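Local coordinates for A1 protein (Enterobacteria phage Qbeta, PDB 3RLK) that forms the read-through domain of the minor coat protein A1 of phage Qbeta, a beta-barrel structural protein whose exact role is not established, at residues G26-I34 against I183-R191. Numbering follows the deposited sequence.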
loop_
_atom_site.group_PDB
_atom_site.type_symbol
_atom_site.label_atom_id
_atom_site.label_comp_id
_atom_site.label_asym_id
_atom_site.label_seq_id
_atom_site.Cartn_x
_atom_site.Cartn_y
_atom_site.Cartn_z
ATOM N N GLY A 26 15.136 -12.211 1.070
ATOM C CA GLY A 26 16.144 -11.115 0.894
ATOM C C GLY A 26 15.645 -9.809 1.458
ATOM O O GLY A 26 14.692 -9.762 2.249
ATOM N N LYS A 27 16.263 -8.717 1.029
ATOM C CA LYS A 27 15.819 -7.354 1.485
ATOM C C LYS A 27 15.629 -6.517 0.191
ATOM O O LYS A 27 16.184 -6.823 -0.890
ATOM C CB LYS A 27 16.907 -6.655 2.308
ATOM C CG LYS A 27 17.502 -7.444 3.504
ATOM C CD LYS A 27 17.141 -6.734 4.801
ATOM C CE LYS A 27 17.463 -7.542 6.089
ATOM N NZ LYS A 27 16.351 -8.494 6.487
ATOM N N TYR A 28 14.862 -5.460 0.303
ATOM C CA TYR A 28 14.578 -4.575 -0.848
ATOM C C TYR A 28 14.325 -3.166 -0.293
ATOM O O TYR A 28 13.388 -2.937 0.506
ATOM C CB TYR A 28 13.332 -5.101 -1.546
ATOM C CG TYR A 28 12.854 -4.242 -2.696
ATOM C CD1 TYR A 28 11.711 -3.418 -2.574
ATOM C CD2 TYR A 28 13.511 -4.277 -3.916
ATOM C CE1 TYR A 28 11.229 -2.665 -3.595
ATOM C CE2 TYR A 28 13.024 -3.494 -5.008
ATOM C CZ TYR A 28 11.884 -2.717 -4.866
ATOM O OH TYR A 28 11.514 -1.974 -5.967
ATOM N N THR A 29 15.138 -2.210 -0.738
ATOM C CA THR A 29 14.971 -0.803 -0.331
ATOM C C THR A 29 13.748 -0.191 -1.002
ATOM O O THR A 29 13.587 -0.333 -2.238
ATOM C CB THR A 29 16.164 0.034 -0.807
ATOM O OG1 THR A 29 17.397 -0.498 -0.263
ATOM C CG2 THR A 29 16.007 1.435 -0.348
ATOM N N CYS A 30 12.866 0.409 -0.202
ATOM C CA CYS A 30 11.702 1.096 -0.723
ATOM C C CYS A 30 12.170 2.105 -1.778
ATOM O O CYS A 30 13.042 2.950 -1.505
ATOM C CB CYS A 30 10.976 1.841 0.387
ATOM S SG CYS A 30 9.453 2.527 -0.198
ATOM N N PRO A 31 11.666 1.993 -2.996
ATOM C CA PRO A 31 12.216 2.743 -4.098
ATOM C C PRO A 31 11.660 4.160 -4.257
ATOM O O PRO A 31 12.020 4.858 -5.190
ATOM C CB PRO A 31 11.837 1.877 -5.308
ATOM C CG PRO A 31 10.673 1.170 -4.942
ATOM C CD PRO A 31 10.559 1.100 -3.447
ATOM N N PHE A 32 10.807 4.592 -3.344
ATOM C CA PHE A 32 10.311 5.952 -3.323
ATOM C C PHE A 32 10.672 6.581 -2.010
ATOM O O PHE A 32 11.047 5.860 -1.059
ATOM C CB PHE A 32 8.792 5.968 -3.501
ATOM C CG PHE A 32 8.357 5.405 -4.823
ATOM C CD1 PHE A 32 8.479 6.149 -5.983
ATOM C CD2 PHE A 32 7.877 4.088 -4.904
ATOM C CE1 PHE A 32 8.147 5.606 -7.242
ATOM C CE2 PHE A 32 7.560 3.524 -6.131
ATOM C CZ PHE A 32 7.663 4.313 -7.318
ATOM N N ALA A 33 10.642 7.919 -1.991
ATOM C CA ALA A 33 10.944 8.649 -0.784
ATOM C C ALA A 33 10.010 8.189 0.328
ATOM O O ALA A 33 8.773 7.927 0.148
ATOM C CB ALA A 33 10.782 10.142 -1.010
ATOM N N ILE A 34 10.580 8.090 1.518
ATOM C CA ILE A 34 9.771 7.793 2.713
ATOM C C ILE A 34 9.810 8.941 3.799
ATOM O O ILE A 34 10.774 9.692 3.800
ATOM C CB ILE A 34 10.099 6.445 3.286
ATOM C CG1 ILE A 34 11.571 6.377 3.697
ATOM C CG2 ILE A 34 9.726 5.315 2.279
ATOM C CD1 ILE A 34 11.806 5.217 4.779
ATOM N N ILE A 183 -0.141 -4.539 4.039
ATOM C CA ILE A 183 0.897 -4.209 3.037
ATOM C C ILE A 183 2.177 -4.887 3.427
ATOM O O ILE A 183 2.591 -4.823 4.603
ATOM C CB ILE A 183 1.076 -2.647 2.919
ATOM C CG1 ILE A 183 -0.291 -2.023 2.555
ATOM C CG2 ILE A 183 2.339 -2.269 2.013
ATOM C CD1 ILE A 183 -0.416 -0.495 2.748
ATOM N N GLN A 184 2.846 -5.478 2.451
ATOM C CA GLN A 184 4.128 -6.194 2.682
ATOM C C GLN A 184 5.257 -5.373 2.139
ATOM O O GLN A 184 6.381 -5.444 2.659
ATOM C CB GLN A 184 4.118 -7.495 1.905
ATOM C CG GLN A 184 2.909 -8.445 2.143
ATOM C CD GLN A 184 2.851 -8.866 3.591
ATOM O OE1 GLN A 184 1.946 -8.460 4.325
ATOM N NE2 GLN A 184 3.896 -9.531 4.045
ATOM N N ALA A 185 5.016 -4.661 1.035
ATOM C CA ALA A 185 6.085 -3.852 0.413
ATOM C C ALA A 185 5.543 -2.917 -0.659
ATOM O O ALA A 185 4.410 -3.088 -1.136
ATOM C CB ALA A 185 7.196 -4.740 -0.170
ATOM N N VAL A 186 6.343 -1.900 -1.022
ATOM C CA VAL A 186 6.012 -1.035 -2.168
ATOM C C VAL A 186 7.180 -1.287 -3.095
ATOM O O VAL A 186 8.397 -1.217 -2.676
ATOM C CB VAL A 186 5.965 0.520 -1.809
ATOM C CG1 VAL A 186 5.903 1.359 -3.120
ATOM C CG2 VAL A 186 4.764 0.876 -0.958
ATOM N N ILE A 187 6.867 -1.603 -4.360
ATOM C CA ILE A 187 7.930 -1.921 -5.324
ATOM C C ILE A 187 7.791 -1.093 -6.590
ATOM O O ILE A 187 6.715 -0.520 -6.848
ATOM C CB ILE A 187 7.960 -3.477 -5.726
ATOM C CG1 ILE A 187 6.638 -3.816 -6.434
ATOM C CG2 ILE A 187 8.025 -4.344 -4.453
ATOM C CD1 ILE A 187 6.598 -5.283 -7.018
ATOM N N VAL A 188 8.869 -1.105 -7.379
ATOM C CA VAL A 188 8.781 -0.781 -8.802
ATOM C C VAL A 188 8.739 -2.116 -9.616
ATOM O O VAL A 188 9.686 -2.900 -9.595
ATOM C CB VAL A 188 9.905 0.184 -9.257
ATOM C CG1 VAL A 188 9.849 0.342 -10.791
ATOM C CG2 VAL A 188 9.739 1.633 -8.627
ATOM N N VAL A 189 7.596 -2.433 -10.243
ATOM C CA VAL A 189 7.528 -3.730 -10.954
ATOM C C VAL A 189 8.413 -3.700 -12.219
ATOM O O VAL A 189 8.244 -2.827 -13.079
ATOM C CB VAL A 189 6.083 -4.175 -11.234
ATOM C CG1 VAL A 189 5.351 -3.153 -12.097
ATOM C CG2 VAL A 189 6.026 -5.588 -11.847
ATOM N N PRO A 190 9.351 -4.649 -12.348
ATOM C CA PRO A 190 10.194 -4.701 -13.599
ATOM C C PRO A 190 9.407 -4.947 -14.868
ATOM O O PRO A 190 8.449 -5.729 -14.890
ATOM C CB PRO A 190 11.108 -5.906 -13.393
ATOM C CG PRO A 190 11.038 -6.166 -11.879
ATOM C CD PRO A 190 9.621 -5.795 -11.470
ATOM N N ARG A 191 9.839 -4.281 -15.935
ATOM C CA ARG A 191 9.360 -4.642 -17.281
ATOM C C ARG A 191 9.735 -6.036 -17.689
ATOM O O ARG A 191 10.746 -6.552 -17.250
ATOM C CB ARG A 191 9.920 -3.686 -18.310
ATOM C CG ARG A 191 9.198 -2.359 -18.218
ATOM C CD ARG A 191 9.964 -1.219 -18.944
ATOM N NE ARG A 191 11.239 -0.878 -18.309
ATOM C CZ ARG A 191 11.461 0.319 -17.737
ATOM N NH1 ARG A 191 10.518 1.236 -17.770
ATOM N NH2 ARG A 191 12.620 0.589 -17.191
#
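Tyr28 reaches across to the strand 183-188 and meets its backbone with the rim of the phenol ring. An extended chi1 of 176° carries the phenol toward the strand, where OH accepts a hydrogen bond from Val188 N, 3.1 Å long and nearly straight at 173°. Val186 O lies in the plane of the same ring, 3.3 Å from Tyr28 CE1; this carbonyl is buried by the contact and has no hydrogen-bond partner. Tyr28 CE1 also rests 3.7 Å from Ile187 CG2, the two side chains crossing at about a right angle, while the longer branch of Ile187 leads away from the contact.

Pro31 sits next to the tyrosine. Its CD approaches the same Val186 O at 3.3 Å, so that C-H groups of Tyr28 and Pro31 probably offer the carbonyl weak polar contact. Pro31 CG lies against Val188 CG2, the ring and the valine running past each other in opposite directions. Phe32 adds the third ring, and its side chain crosses those of Val186 and Val188 at about a right angle: CD2 brings the ring edge to Val186 CG1 at 3.8 Å, and CZ comes within 3.6 Å of Val188 CG2. Tyrosine, proline and phenylalanine thus line one side of residues 186-188.

The touching parts, 28-32 and 186-188, run 85° apart and share no backbone pairing. Strand 28-29 pairs with strand 62-63, whereas 183-188 pairs with 154-159, with a classic beta bulge at Gln184 and Ala185 opposite Val157. Strand 28-29 and the loop after it thus pack through their side chains on the outer strand 183-188 of the three-stranded antiparallel sheet of the read-through domain.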